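Local coordinates for extracellular solute-binding protein family 1 (Alicyclobacillus acidocaldarius subsp. acidocaldarius, PDB 4OVJ) that probably binds an extracellular solute and delivers it to an ABC-type importer, as family 1 solute-binding proteins do, at residues S159-H171 with N219-P231. Sequence-based numbering, arbitrary orientation.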
loop_
_atom_site.group_PDB
_atom_site.type_symbol
_atom_site.label_atom_id
_atom_site.label_comp_id
_atom_site.label_asym_id
_atom_site.label_seq_id
_atom_site.Cartn_x
_atom_site.Cartn_y
_atom_site.Cartn_z
ATOM N N SER A 159 -18.176 0.689 -12.282
ATOM C CA SER A 159 -18.302 2.033 -11.732
ATOM C C SER A 159 -18.938 1.983 -10.349
ATOM O O SER A 159 -19.572 0.995 -9.977
ATOM C CB SER A 159 -19.175 2.899 -12.616
ATOM O OG SER A 159 -20.505 2.433 -12.545
ATOM N N TRP A 160 -18.798 3.068 -9.603
ATOM C CA TRP A 160 -19.436 3.156 -8.282
ATOM C C TRP A 160 -20.957 2.932 -8.363
ATOM O O TRP A 160 -21.532 2.229 -7.530
ATOM C CB TRP A 160 -19.160 4.520 -7.642
ATOM C CG TRP A 160 -17.770 4.719 -7.138
ATOM C CD1 TRP A 160 -16.866 5.608 -7.600
ATOM C CD2 TRP A 160 -17.150 4.058 -6.032
ATOM N NE1 TRP A 160 -15.710 5.528 -6.888
ATOM C CE2 TRP A 160 -15.862 4.589 -5.902
ATOM C CE3 TRP A 160 -17.561 3.057 -5.139
ATOM C CZ2 TRP A 160 -14.974 4.163 -4.921
ATOM C CZ3 TRP A 160 -16.688 2.639 -4.161
ATOM C CH2 TRP A 160 -15.404 3.198 -4.051
ATOM N N GLN A 161 -21.615 3.528 -9.352
ATOM C CA GLN A 161 -23.068 3.352 -9.479
ATOM C C GLN A 161 -23.433 1.927 -9.901
ATOM O O GLN A 161 -24.407 1.356 -9.411
ATOM C CB GLN A 161 -23.662 4.396 -10.419
ATOM C CG GLN A 161 -23.688 5.802 -9.807
ATOM C CD GLN A 161 -24.700 5.898 -8.670
ATOM O OE1 GLN A 161 -25.819 5.401 -8.797
ATOM N NE2 GLN A 161 -24.303 6.502 -7.545
ATOM N N GLN A 162 -22.643 1.327 -10.787
ATOM C CA GLN A 162 -22.873 -0.064 -11.134
ATOM C C GLN A 162 -22.677 -0.976 -9.916
ATOM O O GLN A 162 -23.439 -1.904 -9.695
ATOM C CB GLN A 162 -21.954 -0.501 -12.265
ATOM C CG GLN A 162 -22.268 0.150 -13.611
ATOM C CD GLN A 162 -21.170 -0.039 -14.657
ATOM O OE1 GLN A 162 -20.012 -0.334 -14.347
ATOM N NE2 GLN A 162 -21.533 0.162 -15.911
ATOM N N TRP A 163 -21.646 -0.687 -9.136
ATOM C CA TRP A 163 -21.366 -1.410 -7.923
ATOM C C TRP A 163 -22.518 -1.310 -6.916
ATOM O O TRP A 163 -22.933 -2.315 -6.358
ATOM C CB TRP A 163 -20.051 -0.902 -7.325
ATOM C CG TRP A 163 -19.578 -1.655 -6.132
ATOM C CD1 TRP A 163 -19.295 -1.130 -4.907
ATOM C CD2 TRP A 163 -19.297 -3.060 -6.043
ATOM N NE1 TRP A 163 -18.844 -2.118 -4.061
ATOM C CE2 TRP A 163 -18.828 -3.308 -4.735
ATOM C CE3 TRP A 163 -19.370 -4.126 -6.945
ATOM C CZ2 TRP A 163 -18.458 -4.573 -4.307
ATOM C CZ3 TRP A 163 -18.993 -5.387 -6.515
ATOM C CH2 TRP A 163 -18.558 -5.599 -5.203
ATOM N N ALA A 164 -23.034 -0.106 -6.692
ATOM C CA ALA A 164 -24.171 0.074 -5.777
ATOM C C ALA A 164 -25.376 -0.754 -6.204
ATOM O O ALA A 164 -26.044 -1.369 -5.365
ATOM C CB ALA A 164 -24.539 1.545 -5.660
ATOM N N ASP A 165 -25.607 -0.842 -7.514
ATOM C CA ASP A 165 -26.695 -1.684 -8.041
ATOM C C ASP A 165 -26.441 -3.167 -7.763
ATOM O O ASP A 165 -27.347 -3.916 -7.364
ATOM C CB ASP A 165 -26.849 -1.455 -9.540
ATOM C CG ASP A 165 -28.238 -1.773 -10.036
ATOM O OD1 ASP A 165 -29.177 -1.021 -9.692
ATOM O OD2 ASP A 165 -28.391 -2.773 -10.768
ATOM N N ILE A 166 -25.202 -3.593 -7.965
ATOM C CA ILE A 166 -24.814 -4.974 -7.684
ATOM C C ILE A 166 -24.989 -5.292 -6.195
ATOM O O ILE A 166 -25.548 -6.326 -5.846
ATOM C CB ILE A 166 -23.373 -5.269 -8.154
ATOM C CG1 ILE A 166 -23.316 -5.283 -9.689
ATOM C CG2 ILE A 166 -22.891 -6.581 -7.574
ATOM C CD1 ILE A 166 -21.944 -5.018 -10.277
ATOM N N LEU A 167 -24.531 -4.390 -5.330
ATOM C CA LEU A 167 -24.668 -4.578 -3.893
ATOM C C LEU A 167 -26.137 -4.727 -3.498
ATOM O O LEU A 167 -26.497 -5.605 -2.694
ATOM C CB LEU A 167 -24.026 -3.414 -3.132
ATOM C CG LEU A 167 -22.512 -3.242 -3.231
ATOM C CD1 LEU A 167 -22.109 -2.042 -2.385
ATOM C CD2 LEU A 167 -21.798 -4.496 -2.758
ATOM N N GLU A 168 -26.993 -3.883 -4.068
ATOM C CA GLU A 168 -28.430 -3.990 -3.801
ATOM C C GLU A 168 -28.968 -5.364 -4.189
ATOM O O GLU A 168 -29.738 -5.960 -3.437
ATOM C CB GLU A 168 -29.202 -2.868 -4.491
ATOM C CG GLU A 168 -28.963 -1.503 -3.858
ATOM C CD GLU A 168 -29.600 -0.351 -4.627
ATOM O OE1 GLU A 168 -30.840 -0.308 -4.739
ATOM O OE2 GLU A 168 -28.853 0.530 -5.106
ATOM N N LYS A 169 -28.544 -5.873 -5.344
ATOM C CA LYS A 169 -28.990 -7.185 -5.820
ATOM C C LYS A 169 -28.496 -8.325 -4.934
ATOM O O LYS A 169 -29.247 -9.256 -4.631
ATOM C CB LYS A 169 -28.555 -7.407 -7.267
ATOM C CG LYS A 169 -29.204 -6.454 -8.259
ATOM C CD LYS A 169 -30.663 -6.798 -8.530
ATOM C CE LYS A 169 -31.163 -6.107 -9.791
ATOM N NZ LYS A 169 -32.552 -6.501 -10.145
ATOM N N VAL A 170 -27.245 -8.245 -4.498
ATOM C CA VAL A 170 -26.687 -9.258 -3.596
ATOM C C VAL A 170 -27.463 -9.267 -2.274
ATOM O O VAL A 170 -27.867 -10.318 -1.785
ATOM C CB VAL A 170 -25.182 -9.034 -3.354
ATOM C CG1 VAL A 170 -24.654 -10.025 -2.332
ATOM C CG2 VAL A 170 -24.414 -9.185 -4.661
ATOM N N HIS A 171 -27.664 -8.088 -1.700
ATOM C CA HIS A 171 -28.413 -7.951 -0.446
ATOM C C HIS A 171 -29.809 -8.547 -0.563
ATOM O O HIS A 171 -30.281 -9.236 0.362
ATOM C CB HIS A 171 -28.504 -6.484 -0.064
ATOM C CG HIS A 171 -29.385 -6.219 1.109
ATOM N ND1 HIS A 171 -29.125 -6.734 2.360
ATOM C CD2 HIS A 171 -30.521 -5.495 1.227
ATOM C CE1 HIS A 171 -30.060 -6.331 3.200
ATOM N NE2 HIS A 171 -30.922 -5.584 2.538
ATOM N N ASN A 219 -22.361 10.774 0.802
ATOM C CA ASN A 219 -23.712 10.464 0.326
ATOM C C ASN A 219 -23.810 9.116 -0.320
ATOM O O ASN A 219 -24.835 8.440 -0.182
ATOM C CB ASN A 219 -24.206 11.519 -0.652
ATOM C CG ASN A 219 -24.789 12.727 0.050
ATOM O OD1 ASN A 219 -25.285 12.616 1.168
ATOM N ND2 ASN A 219 -24.746 13.881 -0.607
ATOM N N TYR A 220 -22.755 8.719 -1.029
ATOM C CA TYR A 220 -22.722 7.412 -1.664
ATOM C C TYR A 220 -22.924 6.325 -0.626
ATOM O O TYR A 220 -23.803 5.482 -0.765
ATOM C CB TYR A 220 -21.398 7.197 -2.392
ATOM C CG TYR A 220 -21.270 5.837 -3.032
ATOM C CD1 TYR A 220 -21.863 5.579 -4.256
ATOM C CD2 TYR A 220 -20.568 4.805 -2.405
ATOM C CE1 TYR A 220 -21.764 4.339 -4.845
ATOM C CE2 TYR A 220 -20.452 3.561 -3.001
ATOM C CZ TYR A 220 -21.053 3.335 -4.226
ATOM O OH TYR A 220 -20.950 2.108 -4.833
ATOM N N TRP A 221 -22.132 6.375 0.439
ATOM C CA TRP A 221 -22.243 5.359 1.492
ATOM C C TRP A 221 -23.522 5.516 2.308
ATOM O O TRP A 221 -24.126 4.518 2.697
ATOM C CB TRP A 221 -21.014 5.369 2.397
ATOM C CG TRP A 221 -19.774 4.996 1.640
ATOM C CD1 TRP A 221 -18.848 5.848 1.114
ATOM C CD2 TRP A 221 -19.360 3.677 1.271
ATOM N NE1 TRP A 221 -17.878 5.139 0.447
ATOM C CE2 TRP A 221 -18.165 3.803 0.542
ATOM C CE3 TRP A 221 -19.880 2.395 1.505
ATOM C CZ2 TRP A 221 -17.478 2.702 0.038
ATOM C CZ3 TRP A 221 -19.201 1.300 0.999
ATOM C CH2 TRP A 221 -18.011 1.462 0.284
ATOM N N ALA A 222 -23.948 6.760 2.541
ATOM C CA ALA A 222 -25.197 6.991 3.270
ATOM C C ALA A 222 -26.386 6.353 2.551
ATOM O O ALA A 222 -27.257 5.772 3.196
ATOM C CB ALA A 222 -25.433 8.468 3.495
ATOM N N ASN A 223 -26.400 6.427 1.218
ATOM C CA ASN A 223 -27.479 5.802 0.455
ATOM C C ASN A 223 -27.459 4.279 0.613
ATOM O O ASN A 223 -28.510 3.655 0.780
ATOM C CB ASN A 223 -27.448 6.236 -0.998
ATOM C CG ASN A 223 -27.941 7.665 -1.195
ATOM O OD1 ASN A 223 -28.675 8.220 -0.373
ATOM N ND2 ASN A 223 -27.545 8.263 -2.291
ATOM N N LEU A 224 -26.273 3.687 0.621
ATOM C CA LEU A 224 -26.163 2.243 0.828
ATOM C C LEU A 224 -26.621 1.847 2.239
ATOM O O LEU A 224 -27.267 0.820 2.414
ATOM C CB LEU A 224 -24.736 1.763 0.577
ATOM C CG LEU A 224 -24.210 1.896 -0.850
ATOM C CD1 LEU A 224 -22.736 1.564 -0.899
ATOM C CD2 LEU A 224 -25.009 0.999 -1.779
ATOM N N ARG A 225 -26.301 2.666 3.233
ATOM C CA ARG A 225 -26.769 2.402 4.603
ATOM C C ARG A 225 -28.296 2.452 4.685
ATOM O O ARG A 225 -28.914 1.577 5.288
ATOM C CB ARG A 225 -26.198 3.415 5.594
ATOM C CG ARG A 225 -24.774 3.140 5.999
ATOM C CD ARG A 225 -24.385 3.906 7.245
ATOM N NE ARG A 225 -24.485 5.342 7.071
ATOM C CZ ARG A 225 -23.582 6.114 6.470
ATOM N NH1 ARG A 225 -22.482 5.606 5.937
ATOM N NH2 ARG A 225 -23.795 7.418 6.394
ATOM N N LYS A 226 -28.877 3.493 4.090
ATOM C CA LYS A 226 -30.335 3.708 4.065
ATOM C C LYS A 226 -31.081 2.485 3.527
ATOM O O LYS A 226 -32.151 2.124 4.033
ATOM C CB LYS A 226 -30.664 4.947 3.213
ATOM C CG LYS A 226 -32.147 5.212 2.987
ATOM C CD LYS A 226 -32.401 6.611 2.430
ATOM C CE LYS A 226 -31.939 6.743 0.983
ATOM N NZ LYS A 226 -32.360 8.021 0.333
ATOM N N GLU A 227 -30.507 1.861 2.504
ATOM C CA GLU A 227 -31.089 0.688 1.855
ATOM C C GLU A 227 -30.745 -0.630 2.569
ATOM O O GLU A 227 -31.208 -1.690 2.146
ATOM C CB GLU A 227 -30.603 0.587 0.404
ATOM C CG GLU A 227 -30.654 1.882 -0.406
ATOM C CD GLU A 227 -31.776 1.955 -1.416
ATOM O OE1 GLU A 227 -32.719 1.128 -1.357
ATOM O OE2 GLU A 227 -31.718 2.864 -2.278
ATOM N N GLY A 228 -29.931 -0.578 3.622
ATOM C CA GLY A 228 -29.587 -1.772 4.393
ATOM C C GLY A 228 -28.562 -2.674 3.724
ATOM O O GLY A 228 -28.384 -3.821 4.108
ATOM N N VAL A 229 -27.847 -2.130 2.751
ATOM C CA VAL A 229 -26.931 -2.898 1.931
ATOM C C VAL A 229 -25.526 -2.993 2.558
ATOM O O VAL A 229 -24.773 -3.948 2.300
ATOM C CB VAL A 229 -26.891 -2.262 0.530
ATOM C CG1 VAL A 229 -25.851 -2.909 -0.318
ATOM C CG2 VAL A 229 -28.270 -2.380 -0.111
ATOM N N VAL A 230 -25.163 -1.990 3.353
ATOM C CA VAL A 230 -23.948 -2.034 4.185
ATOM C C VAL A 230 -24.395 -1.859 5.639
ATOM O O VAL A 230 -25.524 -1.438 5.891
ATOM C CB VAL A 230 -22.918 -0.949 3.773
ATOM C CG1 VAL A 230 -22.585 -1.059 2.280
ATOM C CG2 VAL A 230 -23.426 0.436 4.113
ATOM N N PRO A 231 -23.529 -2.204 6.596
ATOM C CA PRO A 231 -23.985 -2.210 7.990
ATOM C C PRO A 231 -24.269 -0.816 8.511
ATOM O O PRO A 231 -23.736 0.149 7.996
ATOM C CB PRO A 231 -22.810 -2.837 8.752
ATOM C CG PRO A 231 -21.957 -3.482 7.712
ATOM C CD PRO A 231 -22.136 -2.647 6.484
HETATM O O HOH W 1 -25.900 6.855 -4.688
#
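Trp160 O is gripped by two donors. Tyr220 OH gives it a hydrogen bond of 2.8 Å, and Ala164 N reaches it from the opposite face of the carbonyl plane in the helical bond. Tyr220 holds CG anti to its own backbone nitrogen (chi1 178°), which carries the phenol across to the first turn of helix 160-174. There the edge of the Trp160 six-membered ring meets the Tyr220 face in an offset edge-to-face pair, with planes at 68°. A phenylalanine in place of Tyr220 would probably keep much of this ring packing but leave Trp160 O without its cross-helix donor. Further along, Leu224 CD2 rests on Ala164 CB, and Leu224 CD1 meets Leu167 CD1 at 4.0 Å. Val229 CG1 presses tightly on Leu167 CB, at 3.4 Å. Gly228 O sits over one face of the His171 imidazole, 3.2 Å from His171 CE1, while His171 ND1 is hydrogen-bonded to Lys176 O. One water accepts from both Gln161 NE2 and Asn223 ND2. A capping box at Ser159 and Gln162 starts the first helix, and a Schellman motif at Gly228 ends the second. Segments 160-171 and 219-226 run 15° apart, a near-parallel helix-helix packing within the solute-binding protein fold.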